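Local coordinates for uncharacterized conserved protein (PDB 4EZB), which is of unknown function but is probably an oxidoreductase, with an apparently Rossmann-type domain and a largely helical domain that meets a second subunit, at residues A[234-238]-A[239-243]; A[223-226]-A[227-231]. All blocks are in the same frame, centred on the assembly; numbering follows the deposited sequence.

Contact 1 (A[234-238]-A[239-243]); sequences PGLDW and RDVAD
Arg239 N reaches back to Asp237 OD1 over 3.1 Å, a weak and strongly bent bond. Beyond CB, which sits beside that same oxygen, the arginine chain runs extended from CG to NE and carries its guanidinium off to helix 222-232, where NH2 forms salt bridges with Glu223 and Asp227. Asp240 N gives OD1 of Asp237 its better bond, 3.0 Å and nearly straight at 174°, although it arrives from above the carboxylate plane. The torsion that makes this possible is chi1 of Asp237 at -179°: it swings CG opposite the backbone N and brings OD1 over the first turn of the helix. Asp237 is thus the N-cap of helix 238-268, its one oxygen serving two backbone N-H groups. The Asp240 carboxylate stacks on that of Asp237 with the planes 9° apart, and the two OD2 atoms come within 3.6 Å. Such a pairing of like charges is probably eased by the helix N-terminus and by a water that donates to Asp240 OD1 at 2.7 Å and, weakly, to Asp237 OD2. Val241 N takes up Asp237 O at 3.1 Å, in the carbonyl plane, while CG2 of Val241 lies against the same oxygen. Its CG1 approaches Trp238 CE3 obliquely at 4.3 Å; Leu236 CD1 covers one face of that indole toward its rim, and NE1 bonds to Phe233 O. Ala242 N closes the next turn onto Trp238 O at 2.9 Å, its CB packing beside that carbonyl and against Leu213 of helix 190-218.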
loop_
_atom_site.group_PDB
_atom_site.type_symbol
_atom_site.label_atom_id
_atom_site.label_comp_id
_atom_site.label_asym_id
_atom_site.label_seq_id
_atom_site.Cartn_x
_atom_site.Cartn_y
_atom_site.Cartn_z
ATOM N N PRO A 234 -4.649 14.193 -0.769
ATOM C CA PRO A 234 -4.153 15.413 -1.410
ATOM C C PRO A 234 -2.796 15.942 -0.914
ATOM O O PRO A 234 -2.084 16.582 -1.680
ATOM C CB PRO A 234 -5.286 16.439 -1.189
ATOM C CG PRO A 234 -6.094 15.906 -0.058
ATOM C CD PRO A 234 -5.935 14.410 -0.073
ATOM N N GLY A 235 -2.408 15.681 0.322
ATOM C CA GLY A 235 -1.094 16.184 0.765
ATOM C C GLY A 235 0.133 15.971 -0.140
ATOM O O GLY A 235 1.013 16.823 -0.198
ATOM N N LEU A 236 0.199 14.832 -0.837
ATOM C CA LEU A 236 1.365 14.453 -1.655
ATOM C C LEU A 236 1.117 14.640 -3.144
ATOM O O LEU A 236 -0.024 14.521 -3.592
ATOM C CB LEU A 236 1.692 12.978 -1.450
ATOM C CG LEU A 236 2.042 12.400 -0.090
ATOM C CD1 LEU A 236 2.040 10.885 -0.223
ATOM C CD2 LEU A 236 3.403 12.892 0.353
ATOM N N ASP A 237 2.191 14.895 -3.904
ATOM C CA ASP A 237 2.150 14.889 -5.375
ATOM C C ASP A 237 2.428 13.458 -5.835
ATOM O O ASP A 237 3.560 12.962 -5.754
ATOM C CB ASP A 237 3.164 15.873 -5.970
ATOM C CG ASP A 237 3.127 15.912 -7.493
ATOM O OD1 ASP A 237 3.069 14.846 -8.148
ATOM O OD2 ASP A 237 3.176 17.021 -8.054
ATOM N N TRP A 238 1.381 12.781 -6.288
ATOM C CA TRP A 238 1.467 11.338 -6.514
ATOM C C TRP A 238 2.228 10.960 -7.764
ATOM O O TRP A 238 2.692 9.821 -7.912
ATOM C CB TRP A 238 0.074 10.720 -6.479
ATOM C CG TRP A 238 -0.375 10.651 -5.070
ATOM C CD1 TRP A 238 -1.017 11.636 -4.353
ATOM C CD2 TRP A 238 -0.160 9.572 -4.169
ATOM N NE1 TRP A 238 -1.231 11.213 -3.064
ATOM C CE2 TRP A 238 -0.713 9.952 -2.919
ATOM C CE3 TRP A 238 0.442 8.311 -4.293
ATOM C CZ2 TRP A 238 -0.693 9.102 -1.790
ATOM C CZ3 TRP A 238 0.474 7.467 -3.170
ATOM C CH2 TRP A 238 -0.103 7.867 -1.940
ATOM N N ARG A 239 2.371 11.913 -8.666
ATOM C CA ARG A 239 3.154 11.676 -9.869
ATOM C C ARG A 239 4.650 11.682 -9.528
ATOM O O ARG A 239 5.383 10.799 -9.974
ATOM C CB ARG A 239 2.765 12.662 -10.983
ATOM C CG ARG A 239 1.392 12.319 -11.572
ATOM C CD ARG A 239 0.870 13.422 -12.474
ATOM N NE ARG A 239 -0.333 13.030 -13.206
ATOM C CZ ARG A 239 -1.573 13.105 -12.727
ATOM N NH1 ARG A 239 -1.802 13.524 -11.489
ATOM N NH2 ARG A 239 -2.593 12.726 -13.482
ATOM N N ASP A 240 5.082 12.640 -8.702
ATOM C CA ASP A 240 6.423 12.619 -8.105
ATOM C C ASP A 240 6.653 11.335 -7.323
ATOM O O ASP A 240 7.712 10.733 -7.421
ATOM C CB ASP A 240 6.634 13.798 -7.165
ATOM C CG ASP A 240 6.652 15.132 -7.885
ATOM O OD1 ASP A 240 6.783 15.182 -9.131
ATOM O OD2 ASP A 240 6.533 16.153 -7.182
ATOM N N VAL A 241 5.668 10.895 -6.555
ATOM C CA VAL A 241 5.821 9.622 -5.840
ATOM C C VAL A 241 6.028 8.435 -6.772
ATOM O O VAL A 241 6.861 7.554 -6.503
ATOM C CB VAL A 241 4.645 9.365 -4.863
ATOM C CG1 VAL A 241 4.714 7.947 -4.271
ATOM C CG2 VAL A 241 4.646 10.425 -3.765
ATOM N N ALA A 242 5.256 8.393 -7.847
ATOM C CA ALA A 242 5.336 7.274 -8.805
ATOM C C ALA A 242 6.614 7.330 -9.625
ATOM O O ALA A 242 7.200 6.298 -9.904
ATOM C CB ALA A 242 4.114 7.247 -9.723
ATOM N N ASP A 243 7.021 8.540 -10.023
ATOM C CA ASP A 243 8.307 8.764 -10.674
ATOM C C ASP A 243 9.400 8.199 -9.772
ATOM O O ASP A 243 10.125 7.283 -10.165
ATOM C CB ASP A 243 8.547 10.265 -10.905
ATOM C CG ASP A 243 7.839 10.793 -12.149
ATOM O OD1 ASP A 243 7.453 9.971 -13.012
ATOM O OD2 ASP A 243 7.673 12.036 -12.260
HETATM O O HOH W 1 6.016 17.704 -9.672
#

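Contact 2 (A[223-226]-A[227-231]); sequences ERIL and DSVQE
Gln230 N donates to Leu226 O at 2.8 Å and Ser228 N to Arg224 O at 2.9 Å, the second bond distinctly more bent. Asp227 N to Glu223 O and Val229 N to Ile225 O complete four successive rungs. A further donor joins at Ile225 O, where Ser228 OG arrives at 3.3 Å from the same face of the carbonyl plane as Val229 N. Ser228 has chi1 at 89°, which sets OG between its own N and carbonyl carbon and turns the hydroxyl back down the helix. This is the regular i to i+4 ladder of an alpha-helix, with a serine hydroxyl folded onto the carbonyl three residues earlier; it runs through helix 222-232, one side of which, carrying Arg224, Ile225, Ser228 and Val229, packs on the second subunit. With an alanine here the hydroxyl is gone, and Ile225 O would probably keep just the Val229 N bond of the two. Asp227 lays its carboxylate beside Glu223 O, with CG at 3.2 Å; both carboxylate oxygens are acceptors facing another acceptor, and OD1 of Asp227 forms a salt bridge with NH2 of Arg239. Val229 CG2 sits tightly, perhaps with some strain, against Ile225 O, and meets Ile225 CG2 at a looser 4.3 Å. Outward from here, Ile225 packs on Leu194 of the second subunit, while Leu226 turns to Leu213 of helix 190-218.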
loop_
_atom_site.group_PDB
_atom_site.type_symbol
_atom_site.label_atom_id
_atom_site.label_comp_id
_atom_site.label_asym_id
_atom_site.label_seq_id
_atom_site.Cartn_x
_atom_site.Cartn_y
_atom_site.Cartn_z
ATOM N N GLU A 223 -3.828 8.338 -16.106
ATOM C CA GLU A 223 -3.903 9.726 -15.657
ATOM C C GLU A 223 -5.105 9.952 -14.790
ATOM O O GLU A 223 -5.040 10.718 -13.815
ATOM C CB GLU A 223 -3.927 10.710 -16.845
ATOM C CG GLU A 223 -2.603 10.833 -17.592
ATOM C CD GLU A 223 -1.425 11.139 -16.676
ATOM O OE1 GLU A 223 -1.570 12.002 -15.781
ATOM O OE2 GLU A 223 -0.356 10.517 -16.841
ATOM N N ARG A 224 -6.211 9.280 -15.110
ATOM C CA ARG A 224 -7.413 9.451 -14.296
ATOM C C ARG A 224 -7.288 8.826 -12.931
ATOM O O ARG A 224 -7.824 9.366 -11.938
ATOM C CB ARG A 224 -8.672 8.978 -15.008
ATOM C CG ARG A 224 -9.177 10.027 -15.965
ATOM C CD ARG A 224 -10.586 9.726 -16.402
ATOM N NE ARG A 224 -10.834 10.332 -17.704
ATOM C CZ ARG A 224 -11.488 11.474 -17.866
ATOM N NH1 ARG A 224 -11.962 12.103 -16.801
ATOM N NH2 ARG A 224 -11.673 11.982 -19.076
ATOM N N ILE A 225 -6.595 7.688 -12.877
ATOM C CA ILE A 225 -6.335 7.017 -11.619
ATOM C C ILE A 225 -5.336 7.807 -10.755
ATOM O O ILE A 225 -5.436 7.802 -9.553
ATOM C CB ILE A 225 -5.802 5.591 -11.854
ATOM C CG1 ILE A 225 -6.939 4.614 -12.177
ATOM C CG2 ILE A 225 -5.037 5.100 -10.636
ATOM C CD1 ILE A 225 -7.825 4.299 -10.981
ATOM N N LEU A 226 -4.337 8.424 -11.370
ATOM C CA LEU A 226 -3.443 9.317 -10.630
ATOM C C LEU A 226 -4.213 10.511 -10.067
ATOM O O LEU A 226 -4.032 10.879 -8.909
ATOM C CB LEU A 226 -2.234 9.734 -11.481
ATOM C CG LEU A 226 -1.194 8.607 -11.530
ATOM C CD1 LEU A 226 -0.221 8.691 -12.706
ATOM C CD2 LEU A 226 -0.439 8.496 -10.201
ATOM N N ASP A 227 -5.111 11.075 -10.868
ATOM C CA ASP A 227 -6.040 12.123 -10.398
ATOM C C ASP A 227 -6.841 11.682 -9.198
ATOM O O ASP A 227 -7.014 12.445 -8.253
ATOM C CB ASP A 227 -7.047 12.510 -11.480
ATOM C CG ASP A 227 -6.430 13.290 -12.605
ATOM O OD1 ASP A 227 -5.286 13.787 -12.477
ATOM O OD2 ASP A 227 -7.110 13.415 -13.639
ATOM N N SER A 228 -7.342 10.449 -9.238
ATOM C CA SER A 228 -8.238 10.003 -8.192
ATOM C C SER A 228 -7.459 9.728 -6.904
ATOM O O SER A 228 -7.978 10.008 -5.812
ATOM C CB SER A 228 -9.109 8.819 -8.642
ATOM O OG SER A 228 -8.478 7.591 -8.381
ATOM N N VAL A 229 -6.217 9.231 -7.014
ATOM C CA VAL A 229 -5.337 9.137 -5.819
ATOM C C VAL A 229 -4.949 10.549 -5.314
ATOM O O VAL A 229 -4.875 10.793 -4.114
ATOM C CB VAL A 229 -4.036 8.342 -6.070
ATOM C CG1 VAL A 229 -3.439 7.921 -4.744
ATOM C CG2 VAL A 229 -4.330 7.082 -6.877
ATOM N N GLN A 230 -4.682 11.459 -6.241
ATOM C CA GLN A 230 -4.377 12.847 -5.888
ATOM C C GLN A 230 -5.546 13.510 -5.111
ATOM O O GLN A 230 -5.324 14.176 -4.102
ATOM C CB GLN A 230 -4.021 13.637 -7.143
ATOM C CG GLN A 230 -3.398 14.992 -6.873
ATOM C CD GLN A 230 -2.099 14.876 -6.128
ATOM O OE1 GLN A 230 -1.145 14.271 -6.618
ATOM N NE2 GLN A 230 -2.062 15.427 -4.924
ATOM N N GLU A 231 -6.781 13.277 -5.546
ATOM C CA GLU A 231 -7.962 13.763 -4.794
ATOM C C GLU A 231 -8.200 13.113 -3.412
ATOM O O GLU A 231 -8.637 13.778 -2.472
ATOM C CB GLU A 231 -9.222 13.709 -5.661
ATOM C CG GLU A 231 -9.135 14.613 -6.887
ATOM C CD GLU A 231 -10.364 14.547 -7.777
ATOM O OE1 GLU A 231 -10.238 14.818 -8.995
ATOM O OE2 GLU A 231 -11.461 14.228 -7.265
#

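Overall arrangement
Contact 2 belongs to the short helix 222-232 and contact 1 to the start of the long helix that follows, their centres 10 Å apart. Polar links tie them together, among them Leu236 O to Gln230 NE2 at 2.6 Å, probably a hydrogen bond, and the salt bridge of Arg239 NH2 to Glu223 OE1, also 2.6 Å. Gln230 additionally takes Trp238 N through OE1, so one amide bridges the turn between the helices. Both contacts lie well out from the centre of the chain, about 26 and 34 Å for the centres of contacts 1 and 2, and both reach the second subunit: Met201 of that subunit packs on Trp238 of contact 1 and on Val229 of contact 2.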